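Local coordinates for protein tumour necrosis factor receptor (Ectromelia virus, PDB 3ON9) that probably binds host TNF and a range of CC and CXC chemokines outside the cell to blunt immune defence, this chain being its chemokine-binding SECRET domain, at residues A[36-41]-A[117-122]; A[62-67]-A[153-158]; A[126-131]-A[137-142]. All blocks are in the same frame, centred on the assembly; numbering follows the deposited sequence.

Contact 1: A[36-41]-A[117-122]; sequences SELTIT and GDCLSN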
# COMPACT_ATOMS: atom_id res chain seq x y z
N SER A 36 12.90 11.94 2.02
CA SER A 36 13.62 12.35 3.21
C SER A 36 12.66 12.70 4.34
O SER A 36 13.10 13.01 5.44
CB SER A 36 14.50 13.56 2.92
OG SER A 36 13.73 14.64 2.41
N GLU A 37 11.35 12.66 4.08
CA GLU A 37 10.37 13.03 5.12
C GLU A 37 9.37 11.92 5.47
O GLU A 37 8.72 11.98 6.52
CB GLU A 37 9.61 14.31 4.73
CG GLU A 37 8.63 14.08 3.59
CD GLU A 37 7.86 15.32 3.19
OE1 GLU A 37 7.96 16.37 3.87
OE2 GLU A 37 7.16 15.24 2.17
N LEU A 38 9.26 10.91 4.61
CA LEU A 38 8.28 9.83 4.81
C LEU A 38 8.85 8.51 4.33
O LEU A 38 9.48 8.46 3.28
CB LEU A 38 7.00 10.12 4.02
CG LEU A 38 5.99 11.07 4.66
CD1 LEU A 38 5.10 11.73 3.61
CD2 LEU A 38 5.16 10.35 5.70
N THR A 39 8.63 7.44 5.10
CA THR A 39 9.02 6.11 4.63
C THR A 39 7.80 5.20 4.72
O THR A 39 7.10 5.18 5.74
CB THR A 39 10.15 5.50 5.47
OG1 THR A 39 11.29 6.37 5.44
CG2 THR A 39 10.56 4.12 4.91
N ILE A 40 7.55 4.47 3.65
CA ILE A 40 6.48 3.48 3.64
C ILE A 40 7.13 2.10 3.57
O ILE A 40 7.89 1.82 2.64
CB ILE A 40 5.54 3.66 2.44
CG1 ILE A 40 5.00 5.09 2.39
CG2 ILE A 40 4.41 2.63 2.50
CD1 ILE A 40 4.30 5.43 1.08
N THR A 41 6.83 1.27 4.56
CA THR A 41 7.43 -0.07 4.69
C THR A 41 6.35 -1.14 4.62
O THR A 41 5.39 -1.15 5.39
CB THR A 41 8.21 -0.21 6.01
OG1 THR A 41 9.22 0.81 6.08
CG2 THR A 41 8.87 -1.59 6.13
N GLY A 117 3.63 9.30 13.72
CA GLY A 117 3.68 10.74 13.57
C GLY A 117 2.40 11.32 12.98
O GLY A 117 1.53 10.60 12.50
N ASP A 118 2.32 12.65 12.99
CA ASP A 118 1.13 13.33 12.52
C ASP A 118 1.42 14.31 11.39
O ASP A 118 0.76 15.34 11.26
CB ASP A 118 0.46 14.06 13.70
CG ASP A 118 1.39 15.05 14.37
OD1 ASP A 118 2.55 15.20 13.93
OD2 ASP A 118 0.95 15.69 15.36
N CYS A 119 2.39 13.96 10.55
CA CYS A 119 2.82 14.84 9.47
C CYS A 119 1.82 14.90 8.32
O CYS A 119 1.88 15.81 7.48
CB CYS A 119 4.21 14.44 8.94
SG CYS A 119 4.30 12.81 8.14
N LEU A 120 0.89 13.95 8.27
CA LEU A 120 -0.12 13.96 7.20
C LEU A 120 -1.48 14.44 7.66
O LEU A 120 -1.98 14.01 8.70
CB LEU A 120 -0.27 12.57 6.58
CG LEU A 120 0.99 12.00 5.91
CD1 LEU A 120 0.69 10.59 5.39
CD2 LEU A 120 1.47 12.90 4.79
N SER A 121 -2.09 15.33 6.87
CA SER A 121 -3.47 15.74 7.11
C SER A 121 -4.45 14.74 6.50
O SER A 121 -5.56 14.59 6.99
CB SER A 121 -3.71 17.15 6.55
OG SER A 121 -3.66 17.16 5.14
N ASN A 122 -4.03 14.03 5.45
CA ASN A 122 -4.85 12.98 4.86
C ASN A 122 -3.97 11.79 4.51
O ASN A 122 -2.93 11.96 3.88
CB ASN A 122 -5.54 13.43 3.56
CG ASN A 122 -6.29 14.74 3.70
OD1 ASN A 122 -5.69 15.80 3.89
ND2 ASN A 122 -7.62 14.68 3.56
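Leu-38 opens its two methyl branches toward the 117-122 loop, one to the sulfur of Cys-119 and the other to the side chain of Leu-120, at one end of the beta-sandwich of the SECRET domain. Here strand 38-45 of one sheet meets the loop that carries the chain from strand 110-116 of that same sheet to strand 122-130 of the other. The contact is small, about 118 Å² in all, and purely apolar.

In Leu-38, CG lies opposite the carbonyl carbon (chi1 -82°), and the fork of the side chain straddles the two partners. CD2 comes to 3.6 Å from SG of Cys-119. That sulfur sits between the backbone N and the carbonyl carbon of its own residue (chi1 65°), where it is tied by a disulfide to Cys-89 on strand 82-89. Since Leu-38 also packs on Cys-89 and Ile-87, its side chain is set against both halves of the disulfide.

The CB of Leu-120 does not itself aim at strand 38-45, but the extended side chain brings its end closer. Leu-120 also rests on Met-15 of strand 8-16, so the patch touches both sheets. The two leucines cross at a slant, and where they meet CD1 of Leu-38 stands 4.0 Å from CD2 of Leu-120.

Contact 2: A[62-67]-A[153-158]; sequences LATSGF and DHIPPN
Ile-155 lies over the start of strand 62-69, one branch against Thr-64 and the other against Leu-62. All of the contact between the two segments is van der Waals packing, about 152 Å² of buried surface, and this one isoleucine supplies most of what the 153-158 loop gives to it.

Two methyl-to-methyl contacts carry the packing. In the shorter, CG2 of Ile-155 stands 3.5 Å from CG2 of Thr-64, and the same threonine methyl is 3.8 Å from CB of Ile-155. The two side chains lie alongside each other, pointing opposite ways. The longer contact is made by the other arm, where CD1 of Ile-155 reaches 4.0 Å from CD2 of Leu-62. With CG1 opposite the carbonyl carbon (chi1 -58°) and CD1 extended beyond it (chi2 177°), that arm runs along toward the leucine.

Polar groups are settled with other partners. Thr-64 has OG1 anti to the backbone N (chi1 -175°), where it hydrogen-bonds OD1 of Asn-14, while its methyl is given to Ile-155. In the loop, Pro-157 is the centre of an inverse gamma turn, closed by a weak bond of 3.0 Å from Asn-158 N to Pro-156 O, and Asn-158 ND2 bonds Ser-57 OG.

Strand 62-69 runs between strands 51-59 and 8-16 in the five-stranded antiparallel sheet. The C-terminal loop lies across its outer face, with Ile-155 also on Ser-57 and Pro-157 on Tyr-55, while Ser-65 and Phe-67 point the other way, to Ile-40 of strand 38-45.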
# COMPACT_ATOMS: atom_id res chain seq x y z
N LEU A 62 0.21 16.69 -3.32
CA LEU A 62 -0.59 15.46 -3.27
C LEU A 62 0.19 14.30 -3.86
O LEU A 62 0.64 14.37 -5.00
CB LEU A 62 -1.89 15.65 -4.06
CG LEU A 62 -2.78 14.42 -4.24
CD1 LEU A 62 -3.34 13.97 -2.89
CD2 LEU A 62 -3.91 14.74 -5.22
N ALA A 63 0.32 13.22 -3.10
CA ALA A 63 1.05 12.05 -3.57
C ALA A 63 0.17 10.81 -3.70
O ALA A 63 -0.68 10.56 -2.85
CB ALA A 63 2.21 11.74 -2.64
N THR A 64 0.38 10.05 -4.78
CA THR A 64 -0.13 8.69 -4.84
C THR A 64 1.08 7.77 -4.90
O THR A 64 2.07 8.10 -5.53
CB THR A 64 -1.08 8.45 -6.04
OG1 THR A 64 -1.63 7.12 -5.96
CG2 THR A 64 -0.36 8.61 -7.37
N SER A 65 1.00 6.63 -4.23
CA SER A 65 2.13 5.71 -4.16
C SER A 65 1.59 4.30 -4.00
O SER A 65 0.42 4.11 -3.70
CB SER A 65 3.06 6.09 -3.00
OG SER A 65 2.46 5.83 -1.73
N GLY A 66 2.44 3.30 -4.21
CA GLY A 66 1.95 1.95 -4.01
C GLY A 66 2.96 0.88 -4.36
O GLY A 66 4.05 1.19 -4.86
N PHE A 67 2.59 -0.36 -4.06
CA PHE A 67 3.37 -1.55 -4.44
C PHE A 67 2.40 -2.54 -5.07
O PHE A 67 1.24 -2.59 -4.69
CB PHE A 67 3.97 -2.23 -3.21
CG PHE A 67 4.73 -1.33 -2.27
CD1 PHE A 67 6.12 -1.34 -2.25
CD2 PHE A 67 4.06 -0.52 -1.36
CE1 PHE A 67 6.83 -0.54 -1.38
CE2 PHE A 67 4.75 0.29 -0.48
CZ PHE A 67 6.15 0.28 -0.49
N ASP A 153 -7.08 10.42 -8.91
CA ASP A 153 -7.34 9.95 -10.27
C ASP A 153 -6.40 10.60 -11.28
O ASP A 153 -6.13 11.80 -11.21
CB ASP A 153 -8.78 10.25 -10.69
CG ASP A 153 -9.80 9.37 -9.99
OD1 ASP A 153 -9.41 8.51 -9.17
OD2 ASP A 153 -11.00 9.56 -10.27
N HIS A 154 -5.94 9.80 -12.23
CA HIS A 154 -5.15 10.28 -13.36
C HIS A 154 -3.74 10.79 -13.01
O HIS A 154 -3.14 11.50 -13.80
CB HIS A 154 -5.90 11.36 -14.14
CG HIS A 154 -7.34 11.02 -14.40
ND1 HIS A 154 -7.72 9.87 -15.06
CD2 HIS A 154 -8.48 11.67 -14.10
CE1 HIS A 154 -9.04 9.83 -15.15
NE2 HIS A 154 -9.53 10.91 -14.57
N ILE A 155 -3.23 10.44 -11.83
CA ILE A 155 -1.81 10.67 -11.53
C ILE A 155 -1.11 9.36 -11.88
O ILE A 155 -1.44 8.32 -11.33
CB ILE A 155 -1.58 11.04 -10.04
CG1 ILE A 155 -2.37 12.29 -9.65
CG2 ILE A 155 -0.08 11.22 -9.74
CD1 ILE A 155 -2.24 12.66 -8.17
N PRO A 156 -0.14 9.40 -12.81
CA PRO A 156 0.48 8.16 -13.31
C PRO A 156 1.44 7.52 -12.30
O PRO A 156 1.93 8.21 -11.39
CB PRO A 156 1.26 8.62 -14.55
CG PRO A 156 1.39 10.09 -14.45
CD PRO A 156 0.43 10.62 -13.41
N PRO A 157 1.71 6.22 -12.45
CA PRO A 157 2.52 5.47 -11.48
C PRO A 157 4.01 5.57 -11.77
O PRO A 157 4.66 4.55 -12.05
CB PRO A 157 2.04 4.02 -11.67
CG PRO A 157 1.52 3.96 -13.07
CD PRO A 157 1.16 5.36 -13.52
N ASN A 158 4.55 6.78 -11.69
CA ASN A 158 5.98 6.98 -11.88
C ASN A 158 6.77 6.31 -10.78
O ASN A 158 6.43 6.46 -9.61
CB ASN A 158 6.31 8.46 -11.86
CG ASN A 158 5.67 9.22 -12.98
OD1 ASN A 158 6.20 9.27 -14.10
ND2 ASN A 158 4.53 9.81 -12.70

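Contact 3: A[126-131]-A[137-142]; sequences YIVYAN and SDMDVV
Met-139 lays its thioether chain beside Ala-130 and Val-128. Its CG is 3.5 Å from CB of Ala-130, and a bend at chi3 (-45°) turns the terminal methyl back, so that CE reaches 3.8 Å from CG1 of Val-128. Next along the same face, that CG1 also meets CG2 of Val-141 at 4.2 Å.

On the other face lie Ile-127, Tyr-129, Asp-140 and Val-142. Val-142 approaches the tyrosine near the ring plane, its CG2 4.1 Å from CE2 of Tyr-129, an edge contact. The hydroxyl of Tyr-129 bonds Glu-111, and its ring stacks with His-109. The carboxylate of Asp-140 is gripped by His-109 NE2 and by the backbone N of Leu-106 and Met-107, an arrangement that would probably stabilise its negative charge.

Four backbone bonds join the strands in two hydrogen-bonded pairs. Ile-127 and Val-142 exchange two nearly straight ones, each 2.9 Å between N and O and 166° at the hydrogen; those of Tyr-129 with Asp-140 are more bent. Val-128 and Val-141 form the non-hydrogen-bonded pair between them. Past the last pair, a water accepts from Asn-131 N and donates weakly to Asp-138 O.

Pieces 126-130 and 140-142 run antiparallel at 168°; their parent strands, 122-130 and 140-145, form a beta hairpin at the margin of the five-stranded sheet, with the Tyr-129 face turned into the core of the beta-sandwich.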
# COMPACT_ATOMS: atom_id res chain seq x y z
N TYR A 126 -5.18 1.50 0.58
CA TYR A 126 -5.98 0.41 0.06
C TYR A 126 -5.11 -0.82 -0.12
O TYR A 126 -4.05 -0.74 -0.75
CB TYR A 126 -6.63 0.77 -1.28
CG TYR A 126 -7.36 2.09 -1.28
CD1 TYR A 126 -8.70 2.18 -0.92
CD2 TYR A 126 -6.70 3.26 -1.64
CE1 TYR A 126 -9.36 3.41 -0.92
CE2 TYR A 126 -7.35 4.48 -1.64
CZ TYR A 126 -8.67 4.55 -1.29
OH TYR A 126 -9.28 5.79 -1.32
N ILE A 127 -5.55 -1.93 0.44
CA ILE A 127 -4.89 -3.22 0.19
C ILE A 127 -5.92 -4.08 -0.52
O ILE A 127 -6.98 -4.37 0.02
CB ILE A 127 -4.47 -3.88 1.50
CG1 ILE A 127 -3.50 -2.95 2.24
CG2 ILE A 127 -3.79 -5.23 1.21
CD1 ILE A 127 -3.20 -3.37 3.66
N VAL A 128 -5.60 -4.47 -1.75
CA VAL A 128 -6.59 -5.06 -2.64
C VAL A 128 -6.11 -6.41 -3.13
O VAL A 128 -5.05 -6.52 -3.77
CB VAL A 128 -6.86 -4.14 -3.84
CG1 VAL A 128 -7.91 -4.75 -4.76
CG2 VAL A 128 -7.32 -2.77 -3.34
N TYR A 129 -6.87 -7.45 -2.81
CA TYR A 129 -6.56 -8.79 -3.25
C TYR A 129 -7.54 -9.18 -4.35
O TYR A 129 -8.77 -9.06 -4.17
CB TYR A 129 -6.73 -9.76 -2.09
CG TYR A 129 -5.98 -9.41 -0.83
CD1 TYR A 129 -4.76 -10.01 -0.53
CD2 TYR A 129 -6.51 -8.49 0.09
CE1 TYR A 129 -4.09 -9.71 0.62
CE2 TYR A 129 -5.83 -8.19 1.27
CZ TYR A 129 -4.62 -8.81 1.52
OH TYR A 129 -3.94 -8.54 2.68
N ALA A 130 -7.01 -9.64 -5.47
CA ALA A 130 -7.85 -10.03 -6.59
C ALA A 130 -7.43 -11.36 -7.20
O ALA A 130 -6.25 -11.62 -7.39
CB ALA A 130 -7.84 -8.95 -7.67
N ASN A 131 -8.42 -12.19 -7.51
CA ASN A 131 -8.24 -13.32 -8.40
C ASN A 131 -8.57 -12.82 -9.79
O ASN A 131 -9.74 -12.56 -10.08
CB ASN A 131 -9.19 -14.45 -8.02
CG ASN A 131 -9.02 -15.67 -8.90
OD1 ASN A 131 -8.27 -15.64 -9.88
ND2 ASN A 131 -9.71 -16.75 -8.56
N SER A 137 -15.98 -7.31 -9.31
CA SER A 137 -16.65 -7.01 -8.05
C SER A 137 -16.36 -8.03 -6.94
O SER A 137 -16.79 -7.84 -5.80
CB SER A 137 -18.15 -6.80 -8.26
OG SER A 137 -18.68 -7.72 -9.18
N ASP A 138 -15.63 -9.10 -7.27
CA ASP A 138 -15.26 -10.11 -6.27
C ASP A 138 -13.91 -9.86 -5.59
O ASP A 138 -13.48 -10.66 -4.76
CB ASP A 138 -15.25 -11.50 -6.91
CG ASP A 138 -16.64 -12.08 -7.05
OD1 ASP A 138 -17.60 -11.48 -6.52
OD2 ASP A 138 -16.78 -13.15 -7.70
N MET A 139 -13.24 -8.76 -5.94
CA MET A 139 -11.99 -8.41 -5.26
C MET A 139 -12.27 -8.06 -3.79
O MET A 139 -13.36 -7.60 -3.47
CB MET A 139 -11.33 -7.20 -5.94
CG MET A 139 -11.00 -7.37 -7.41
SD MET A 139 -9.94 -6.05 -8.03
CE MET A 139 -10.72 -4.61 -7.33
N ASP A 140 -11.29 -8.26 -2.92
CA ASP A 140 -11.37 -7.77 -1.54
C ASP A 140 -10.62 -6.44 -1.49
O ASP A 140 -9.45 -6.36 -1.87
CB ASP A 140 -10.71 -8.74 -0.55
CG ASP A 140 -11.57 -9.92 -0.22
OD1 ASP A 140 -12.81 -9.86 -0.41
OD2 ASP A 140 -11.01 -10.93 0.26
N VAL A 141 -11.31 -5.39 -1.06
CA VAL A 141 -10.73 -4.06 -0.94
C VAL A 141 -10.70 -3.66 0.52
O VAL A 141 -11.76 -3.40 1.12
CB VAL A 141 -11.53 -3.01 -1.74
CG1 VAL A 141 -10.94 -1.62 -1.51
CG2 VAL A 141 -11.54 -3.36 -3.21
N VAL A 142 -9.51 -3.62 1.11
CA VAL A 142 -9.37 -3.21 2.50
C VAL A 142 -8.97 -1.73 2.52
O VAL A 142 -7.87 -1.38 2.07
CB VAL A 142 -8.31 -4.05 3.25
CG1 VAL A 142 -8.39 -3.76 4.74
CG2 VAL A 142 -8.52 -5.54 2.98
O HOH W 1 -11.06 -11.55 -6.71

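Contacts 1 and 2 are direct neighbours, their centres 16 Å apart, and they meet across the sandwich core: Ile-40 CD1 lies 3.4 Å from Ser-65 OG, and Ile-40 CG2 is 3.8 Å from Phe-67 CE2. Contact 3 is more remote, its centre 24 Å from that of contact 1 on the opposite side of the chain's centre, yet only a few residues of strand 122-130 separate loop 117-122 from segment 126-131. Contacts 2 and 3 share the five-stranded sheet without touching, their nearest atoms about 7 Å apart. They lie on different strands of it, with centres about 18 Å apart, whereas contact 1 sits where loop 117-122 joins the two sheets.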